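Local coordinates for protein PnpC (Pseudomonas putida, PDB 3N9T) that probably acts as a ferric-iron-dependent intradiol dioxygenase, cleaving the aromatic ring of hydroxyquinol between adjacent hydroxylated carbons, at residues A99-V104 against K252-V257; P129-G134 against Y278-Y283; V151-D156 against I186-P191. One frame throughout, in Å; residues are numbered along the deposited sequence.

Contact 1. Residues A99-V104 against K252-V257; sequences ATETTV and KGSLQV
Glu101 gives up more surface to this contact than any other residue, and its carboxylate reaches Ser254 in the short 3-10 turn 253-255. Its CG lies anti to the carbonyl carbon and the chain runs extended beyond it, so that OE1 arrives at the serine hydroxyl. There Ser254 OG donates to Glu101 OE1 at 2.6 Å, and OE1 receives the bond on its anti lone pair, the one that faces away from OE2. The same OE1 accepts a proton from a water held by Ser254 N, and a second water links Glu101 N to Ser254 OG, so the serine hydroxyl both gives and receives.

The Lys252 side chain crosses that of Glu101 obliquely. Its methylene CD lies 3.8 Å from Glu101 OE2, but the fully extended chain carries the ammonium onward to the backbone, where Lys252 NZ meets Thr102 O at 2.8 Å from a position 26° out of the carbonyl plane. Glu101 OE2 and Lys252 NZ, 4.6 Å apart, attract each other at most at long range. Val8 of the second subunit packs on both residues.

The segments join the loop that follows the helical N-terminal part to the catalytic beta-sandwich of intradiol dioxygenases, at the start of strand 256-262. Leu255 makes the apolar half of the joint. Its two methyls part between two threonines: Leu255 CD2 touches Thr100 CG2 at 3.7 Å, whereas Leu255 CD1 slides past Thr103 CG2 at 3.5 Å. Thr100 OG1 turns instead to Val286 N, in strand 278-287.

Contact 2. Residues P129-G134 against Y278-Y283; sequences PALVYG and YKSAYY
Strands 129-134 and 278-283 run side by side in the same direction, their axes 4.5 Å apart at closest and inclined by 18°, as a parallel pair within the beta-sandwich of the intradiol dioxygenase domain. Leu131 and Tyr133 supply the strong backbone links: each straddles one residue of the partner strand, bonding through its N to the residue before and through its O to the residue after. Leu131 N donates to Lys279 O at 2.7 Å and Leu131 O accepts from Ala281 N, while Tyr133 N and Tyr133 O repeat the pattern with Ala281 O and Tyr283 N. The ladder frays at its start, where Lys279 N to Pro129 O is a weak bond of 3.4 Å and a water bridges the pair, donating to the carbonyl and accepting weakly from the amide. Ala130, Val132 and Gly134 turn their backbone polar groups the other way, to strand 183-189.

On the face bearing Leu131 and Ser280, two tyrosines form a T-shaped pair, the edge of Tyr282 directed at the face of Tyr133, with ring planes at 68° and the centroids of the two rings 5.0 Å apart. Tyr133 takes the crowded first torsion, which lays its ring across the neighbouring strand, and Tyr282 CD1 sits above that ring toward its rim, 3.6 Å from Tyr133 CE2. The hydroxyl of Tyr133 is bonded to Asp268 and Arg262, and that of Tyr282 to Glu284. An alanine in place of Tyr133 removes the ring face and the hydroxyl, and would probably loosen the packing of Tyr282 and the hold on Asp268 and Arg262. Next along, the backbone itself serves as a packing surface: Tyr282 CE1 rests 3.5 Å from Gly134 CA.

Contact 3. Residues V151-D156 against I186-P191; sequences VWQTAD and IQTTVP
Gln153 and Thr188 point at each other tip to tip across the interior of the domain, and the flat amide of the glutamine is gripped at both ends. CG occupies the crowded position between backbone N and carbonyl carbon, and the chain then runs extended, with chi2 at 173°, to bring the amide to the end of strand 183-189. Thr188 OG1, anti to its own backbone N, donates to Gln153 OE1 at 2.8 Å. It approaches from above the carbonyl plane, 66° out of it, rather than along a lone pair. At the other end Gln153 NE2 donates to Thr189 O at 3.0 Å, on a fairly straight N-H line of 159°. Thr189 O lies close to the Gln153 amide plane, while NE2 stands above the carbonyl plane of Thr189. Alongside is the ring of Pro191, whose CG is 3.8 Å from Gln153 NE2.

Further back, Val151 and Ile186 also meet end to end, Val151 CG1 against Ile186 CD1 at 3.9 Å. The CA atoms of Val151 and Ile186 remain 9.1 Å apart, as befits strands that are not paired but face each other within the beta-sandwich; Phe221 and Tyr176 pack against both residues. At the loop end a water donates to Val190 O at 2.7 Å and, more distantly, to Asp156 OD1.

The Gln153 side chain is about 7 Å from the ferric ion and about 5 Å from that of the iron ligand Tyr160, while neighbouring Trp152 stacks on the ligand His220. The orientation of the buried amide is probably set chiefly by Thr189 O, which can only accept: turned over, the amide oxygen would face another acceptor.

In the fold
Along the chain contact 3 is nested inside the loops closed by contacts 1 and 2, whose segments alternate; all three reach the same sheet. Contacts 1 and 2, with centres 17 Å apart, meet where Tyr283 OH bonds to Ser254 O at 2.8 Å. Contacts 2 and 3 lie closer, 11 Å between centres, and are joined by the antiparallel pairing of strands 129-138 and 183-189, in which Ala130 N reaches Thr188 O at 2.7 Å. Contacts 1 and 3 do not touch, yet both approach the iron held by Tyr160, Tyr194, His218 and His220, with Thr103 of contact 1 about 9 Å from the ion by its side chain, whereas that of Val132 in contact 2 stays about 14 Å away.

Contact 1. Residues A99-V104 against K252-V257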
# COMPACT_ATOMS: atom_id res chain seq x y z
N ALA A 99 17.97 2.26 -29.30
CA ALA A 99 18.07 0.91 -28.68
C ALA A 99 16.66 0.35 -28.47
O ALA A 99 15.66 1.11 -28.30
CB ALA A 99 18.86 0.97 -27.36
N THR A 100 16.51 -0.97 -28.55
CA THR A 100 15.18 -1.51 -28.33
C THR A 100 14.65 -1.15 -26.94
O THR A 100 15.38 -1.24 -25.99
CB THR A 100 15.13 -3.07 -28.49
OG1 THR A 100 15.71 -3.37 -29.75
CG2 THR A 100 13.69 -3.55 -28.44
N GLU A 101 13.38 -0.73 -26.86
CA GLU A 101 12.72 -0.42 -25.58
C GLU A 101 12.59 -1.64 -24.67
O GLU A 101 12.54 -2.81 -25.13
CB GLU A 101 11.33 0.19 -25.86
CG GLU A 101 11.46 1.58 -26.54
CD GLU A 101 10.16 2.35 -26.68
OE1 GLU A 101 9.42 2.12 -27.67
OE2 GLU A 101 9.92 3.24 -25.83
N THR A 102 12.62 -1.39 -23.38
CA THR A 102 12.57 -2.47 -22.42
C THR A 102 11.13 -2.71 -21.87
O THR A 102 10.22 -1.92 -22.09
CB THR A 102 13.47 -2.13 -21.22
OG1 THR A 102 12.91 -1.01 -20.52
CG2 THR A 102 14.89 -1.85 -21.67
N THR A 103 10.94 -3.82 -21.17
CA THR A 103 9.73 -4.05 -20.38
C THR A 103 10.14 -4.81 -19.11
O THR A 103 11.32 -5.21 -18.95
CB THR A 103 8.77 -5.02 -21.10
OG1 THR A 103 9.41 -6.33 -21.18
CG2 THR A 103 8.43 -4.50 -22.51
N VAL A 104 9.19 -5.00 -18.19
CA VAL A 104 9.41 -5.97 -17.11
C VAL A 104 9.72 -7.37 -17.63
O VAL A 104 9.35 -7.76 -18.75
CB VAL A 104 8.21 -6.08 -16.15
CG1 VAL A 104 8.08 -4.81 -15.31
CG2 VAL A 104 6.89 -6.45 -16.95
N LYS A 252 4.45 -1.25 -25.89
CA LYS A 252 4.93 -0.01 -26.48
C LYS A 252 4.87 -0.13 -28.02
O LYS A 252 5.03 -1.21 -28.55
CB LYS A 252 6.35 0.26 -26.02
CG LYS A 252 6.46 0.40 -24.48
CD LYS A 252 7.95 0.52 -24.01
CE LYS A 252 7.98 0.67 -22.48
NZ LYS A 252 9.39 0.80 -21.98
N GLY A 253 4.59 0.98 -28.72
CA GLY A 253 4.52 1.01 -30.18
C GLY A 253 5.63 0.26 -30.92
O GLY A 253 5.32 -0.57 -31.75
N SER A 254 6.91 0.47 -30.56
CA SER A 254 8.02 -0.14 -31.25
C SER A 254 8.20 -1.67 -30.99
O SER A 254 8.98 -2.31 -31.72
CB SER A 254 9.31 0.58 -30.87
OG SER A 254 9.66 0.29 -29.50
N LEU A 255 7.50 -2.23 -30.00
CA LEU A 255 7.66 -3.68 -29.64
C LEU A 255 6.60 -4.56 -30.31
O LEU A 255 6.41 -5.74 -29.93
CB LEU A 255 7.52 -3.83 -28.11
CG LEU A 255 8.61 -3.05 -27.35
CD1 LEU A 255 8.45 -3.27 -25.82
CD2 LEU A 255 10.03 -3.48 -27.80
N GLN A 256 5.85 -3.99 -31.25
CA GLN A 256 4.83 -4.72 -31.95
C GLN A 256 5.50 -5.29 -33.19
O GLN A 256 6.42 -4.69 -33.79
CB GLN A 256 3.67 -3.80 -32.37
CG GLN A 256 3.09 -3.01 -31.24
CD GLN A 256 1.93 -2.14 -31.64
OE1 GLN A 256 1.38 -2.25 -32.76
NE2 GLN A 256 1.50 -1.31 -30.70
N VAL A 257 5.12 -6.48 -33.56
CA VAL A 257 5.69 -7.06 -34.77
C VAL A 257 4.54 -7.82 -35.46
O VAL A 257 3.74 -8.51 -34.81
CB VAL A 257 6.89 -7.99 -34.41
CG1 VAL A 257 6.41 -9.27 -33.63
CG2 VAL A 257 7.62 -8.33 -35.64
O HOH W 1 7.23 3.00 -29.06
O HOH W 2 12.15 -0.56 -29.52

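Contact 2. Residues P129-G134 against Y278-Y283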
# COMPACT_ATOMS: atom_id res chain seq x y z
N PRO A 129 2.12 -22.85 -36.54
CA PRO A 129 3.61 -22.75 -36.68
C PRO A 129 4.04 -21.33 -37.07
O PRO A 129 3.32 -20.66 -37.85
CB PRO A 129 3.91 -23.75 -37.84
CG PRO A 129 2.76 -24.86 -37.60
CD PRO A 129 1.55 -23.88 -37.46
N ALA A 130 5.15 -20.83 -36.51
CA ALA A 130 5.60 -19.49 -36.88
C ALA A 130 7.12 -19.51 -36.93
O ALA A 130 7.75 -20.20 -36.17
CB ALA A 130 5.10 -18.43 -35.83
N LEU A 131 7.68 -18.70 -37.79
CA LEU A 131 9.16 -18.48 -37.74
C LEU A 131 9.34 -17.07 -37.19
O LEU A 131 8.80 -16.11 -37.81
CB LEU A 131 9.73 -18.51 -39.15
CG LEU A 131 11.24 -18.18 -39.25
CD1 LEU A 131 12.09 -19.18 -38.38
CD2 LEU A 131 11.64 -18.19 -40.74
N VAL A 132 10.04 -16.91 -36.05
CA VAL A 132 10.37 -15.57 -35.54
C VAL A 132 11.86 -15.41 -35.83
O VAL A 132 12.67 -16.21 -35.39
CB VAL A 132 10.03 -15.40 -34.02
CG1 VAL A 132 10.54 -13.97 -33.52
CG2 VAL A 132 8.50 -15.54 -33.78
N TYR A 133 12.24 -14.43 -36.62
CA TYR A 133 13.63 -14.31 -37.01
C TYR A 133 14.03 -12.83 -37.12
O TYR A 133 13.18 -11.92 -37.09
CB TYR A 133 13.88 -15.07 -38.35
CG TYR A 133 13.33 -14.41 -39.58
CD1 TYR A 133 11.94 -14.17 -39.73
CD2 TYR A 133 14.16 -14.14 -40.67
CE1 TYR A 133 11.42 -13.54 -40.89
CE2 TYR A 133 13.66 -13.53 -41.85
CZ TYR A 133 12.29 -13.27 -41.95
OH TYR A 133 11.81 -12.67 -43.09
N GLY A 134 15.34 -12.57 -37.26
CA GLY A 134 15.78 -11.17 -37.34
C GLY A 134 17.26 -11.07 -37.00
O GLY A 134 18.03 -11.98 -37.29
N TYR A 278 3.20 -20.47 -43.83
CA TYR A 278 3.51 -20.36 -42.39
C TYR A 278 3.41 -18.93 -41.95
O TYR A 278 3.34 -18.01 -42.79
CB TYR A 278 4.94 -20.94 -42.06
CG TYR A 278 6.05 -20.15 -42.72
CD1 TYR A 278 6.36 -20.34 -44.05
CD2 TYR A 278 6.80 -19.21 -41.99
CE1 TYR A 278 7.39 -19.58 -44.67
CE2 TYR A 278 7.76 -18.47 -42.58
CZ TYR A 278 8.08 -18.66 -43.93
OH TYR A 278 9.10 -17.93 -44.55
N LYS A 279 3.40 -18.72 -40.64
CA LYS A 279 3.42 -17.33 -40.13
C LYS A 279 4.85 -16.87 -39.78
O LYS A 279 5.61 -17.65 -39.26
CB LYS A 279 2.49 -17.21 -38.91
CG LYS A 279 1.04 -17.71 -39.17
CD LYS A 279 0.18 -16.45 -39.53
CE LYS A 279 -1.34 -16.82 -39.64
NZ LYS A 279 -2.11 -15.52 -39.79
N SER A 280 5.19 -15.60 -40.06
CA SER A 280 6.57 -15.15 -39.88
C SER A 280 6.60 -13.78 -39.30
O SER A 280 5.91 -12.88 -39.81
CB SER A 280 7.28 -14.95 -41.23
OG SER A 280 8.66 -15.10 -40.96
N ALA A 281 7.45 -13.59 -38.29
CA ALA A 281 7.63 -12.28 -37.66
C ALA A 281 9.14 -11.94 -37.65
O ALA A 281 9.97 -12.75 -37.19
CB ALA A 281 7.07 -12.32 -36.26
N TYR A 282 9.47 -10.75 -38.15
CA TYR A 282 10.85 -10.36 -38.39
C TYR A 282 11.16 -9.21 -37.47
O TYR A 282 10.42 -8.19 -37.50
CB TYR A 282 11.07 -9.86 -39.86
CG TYR A 282 12.52 -9.42 -40.09
CD1 TYR A 282 13.52 -10.34 -40.28
CD2 TYR A 282 12.86 -8.05 -40.10
CE1 TYR A 282 14.84 -9.95 -40.44
CE2 TYR A 282 14.13 -7.65 -40.31
CZ TYR A 282 15.12 -8.60 -40.45
OH TYR A 282 16.42 -8.22 -40.61
N TYR A 283 12.24 -9.29 -36.71
CA TYR A 283 12.53 -8.18 -35.81
C TYR A 283 14.01 -7.87 -35.66
O TYR A 283 14.80 -8.79 -35.47
CB TYR A 283 11.86 -8.39 -34.44
CG TYR A 283 11.78 -7.06 -33.59
CD1 TYR A 283 10.72 -6.18 -33.76
CD2 TYR A 283 12.78 -6.72 -32.66
CE1 TYR A 283 10.62 -5.00 -33.04
CE2 TYR A 283 12.69 -5.55 -31.91
CZ TYR A 283 11.61 -4.69 -32.12
OH TYR A 283 11.47 -3.54 -31.38
O HOH W 3 1.63 -21.50 -39.93

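Contact 3. Residues V151-D156 against I186-P191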
# COMPACT_ATOMS: atom_id res chain seq x y z
N VAL A 151 14.35 -16.93 -24.69
CA VAL A 151 12.96 -16.59 -25.10
C VAL A 151 12.00 -17.52 -24.41
O VAL A 151 12.33 -18.67 -24.16
CB VAL A 151 12.74 -16.66 -26.63
CG1 VAL A 151 13.72 -15.72 -27.28
CG2 VAL A 151 13.01 -18.11 -27.19
N TRP A 152 10.79 -17.03 -24.14
CA TRP A 152 9.75 -17.87 -23.54
C TRP A 152 8.35 -17.26 -23.91
O TRP A 152 8.20 -16.03 -24.15
CB TRP A 152 10.01 -18.06 -22.02
CG TRP A 152 9.89 -16.84 -21.11
CD1 TRP A 152 8.82 -16.51 -20.27
CD2 TRP A 152 10.87 -15.76 -20.96
NE1 TRP A 152 9.12 -15.30 -19.58
CE2 TRP A 152 10.36 -14.85 -19.98
CE3 TRP A 152 12.14 -15.51 -21.53
CZ2 TRP A 152 11.04 -13.65 -19.63
CZ3 TRP A 152 12.83 -14.36 -21.18
CH2 TRP A 152 12.25 -13.41 -20.24
N GLN A 153 7.35 -18.12 -23.97
CA GLN A 153 6.00 -17.72 -24.34
C GLN A 153 5.01 -18.75 -23.78
O GLN A 153 5.40 -19.89 -23.45
CB GLN A 153 5.85 -17.67 -25.85
CG GLN A 153 6.00 -18.96 -26.59
CD GLN A 153 5.65 -18.81 -28.09
OE1 GLN A 153 6.52 -18.48 -28.87
NE2 GLN A 153 4.38 -19.01 -28.47
N THR A 154 3.74 -18.36 -23.68
CA THR A 154 2.70 -19.31 -23.20
C THR A 154 2.37 -20.30 -24.27
O THR A 154 2.63 -20.06 -25.45
CB THR A 154 1.36 -18.64 -22.89
OG1 THR A 154 1.01 -17.80 -23.99
CG2 THR A 154 1.41 -17.85 -21.64
N ALA A 155 1.80 -21.43 -23.85
CA ALA A 155 1.23 -22.37 -24.82
C ALA A 155 -0.16 -21.84 -25.25
O ALA A 155 -0.59 -20.78 -24.76
CB ALA A 155 1.10 -23.74 -24.16
N ASP A 156 -0.83 -22.55 -26.17
CA ASP A 156 -2.27 -22.33 -26.48
C ASP A 156 -3.14 -22.22 -25.22
O ASP A 156 -3.91 -21.25 -25.10
CB ASP A 156 -2.82 -23.42 -27.43
CG ASP A 156 -2.53 -23.13 -28.94
OD1 ASP A 156 -1.88 -22.08 -29.28
OD2 ASP A 156 -2.94 -23.99 -29.80
N ILE A 186 14.05 -18.61 -34.84
CA ILE A 186 13.36 -19.36 -33.81
C ILE A 186 12.09 -19.94 -34.46
O ILE A 186 11.26 -19.19 -34.97
CB ILE A 186 12.87 -18.36 -32.71
CG1 ILE A 186 14.09 -17.69 -32.01
CG2 ILE A 186 11.96 -19.12 -31.72
CD1 ILE A 186 13.72 -16.51 -31.06
N GLN A 187 11.91 -21.26 -34.42
CA GLN A 187 10.62 -21.82 -34.84
C GLN A 187 9.80 -22.04 -33.58
O GLN A 187 10.30 -22.55 -32.58
CB GLN A 187 10.78 -23.13 -35.64
CG GLN A 187 11.17 -22.89 -37.13
CD GLN A 187 11.19 -24.23 -37.92
OE1 GLN A 187 12.22 -24.90 -38.02
NE2 GLN A 187 10.05 -24.61 -38.45
N THR A 188 8.53 -21.65 -33.67
CA THR A 188 7.63 -21.72 -32.55
C THR A 188 6.18 -21.80 -33.03
O THR A 188 5.88 -22.12 -34.20
CB THR A 188 7.92 -20.55 -31.56
OG1 THR A 188 7.19 -20.73 -30.34
CG2 THR A 188 7.70 -19.12 -32.16
N THR A 189 5.26 -21.53 -32.11
CA THR A 189 3.87 -21.29 -32.54
C THR A 189 3.47 -19.85 -32.28
O THR A 189 4.09 -19.18 -31.47
CB THR A 189 2.91 -22.23 -31.85
OG1 THR A 189 3.06 -22.12 -30.45
CG2 THR A 189 3.10 -23.69 -32.35
N VAL A 190 2.45 -19.35 -33.00
CA VAL A 190 2.04 -17.99 -32.85
C VAL A 190 1.62 -17.82 -31.39
O VAL A 190 0.83 -18.60 -30.87
CB VAL A 190 0.91 -17.58 -33.80
CG1 VAL A 190 0.50 -16.14 -33.52
CG2 VAL A 190 1.31 -17.77 -35.25
N PRO A 191 2.19 -16.83 -30.69
CA PRO A 191 1.77 -16.64 -29.27
C PRO A 191 0.27 -16.29 -29.21
O PRO A 191 -0.26 -15.65 -30.13
CB PRO A 191 2.63 -15.48 -28.82
CG PRO A 191 3.83 -15.50 -29.75
CD PRO A 191 3.24 -15.91 -31.10
O HOH W 4 -0.72 -20.56 -31.93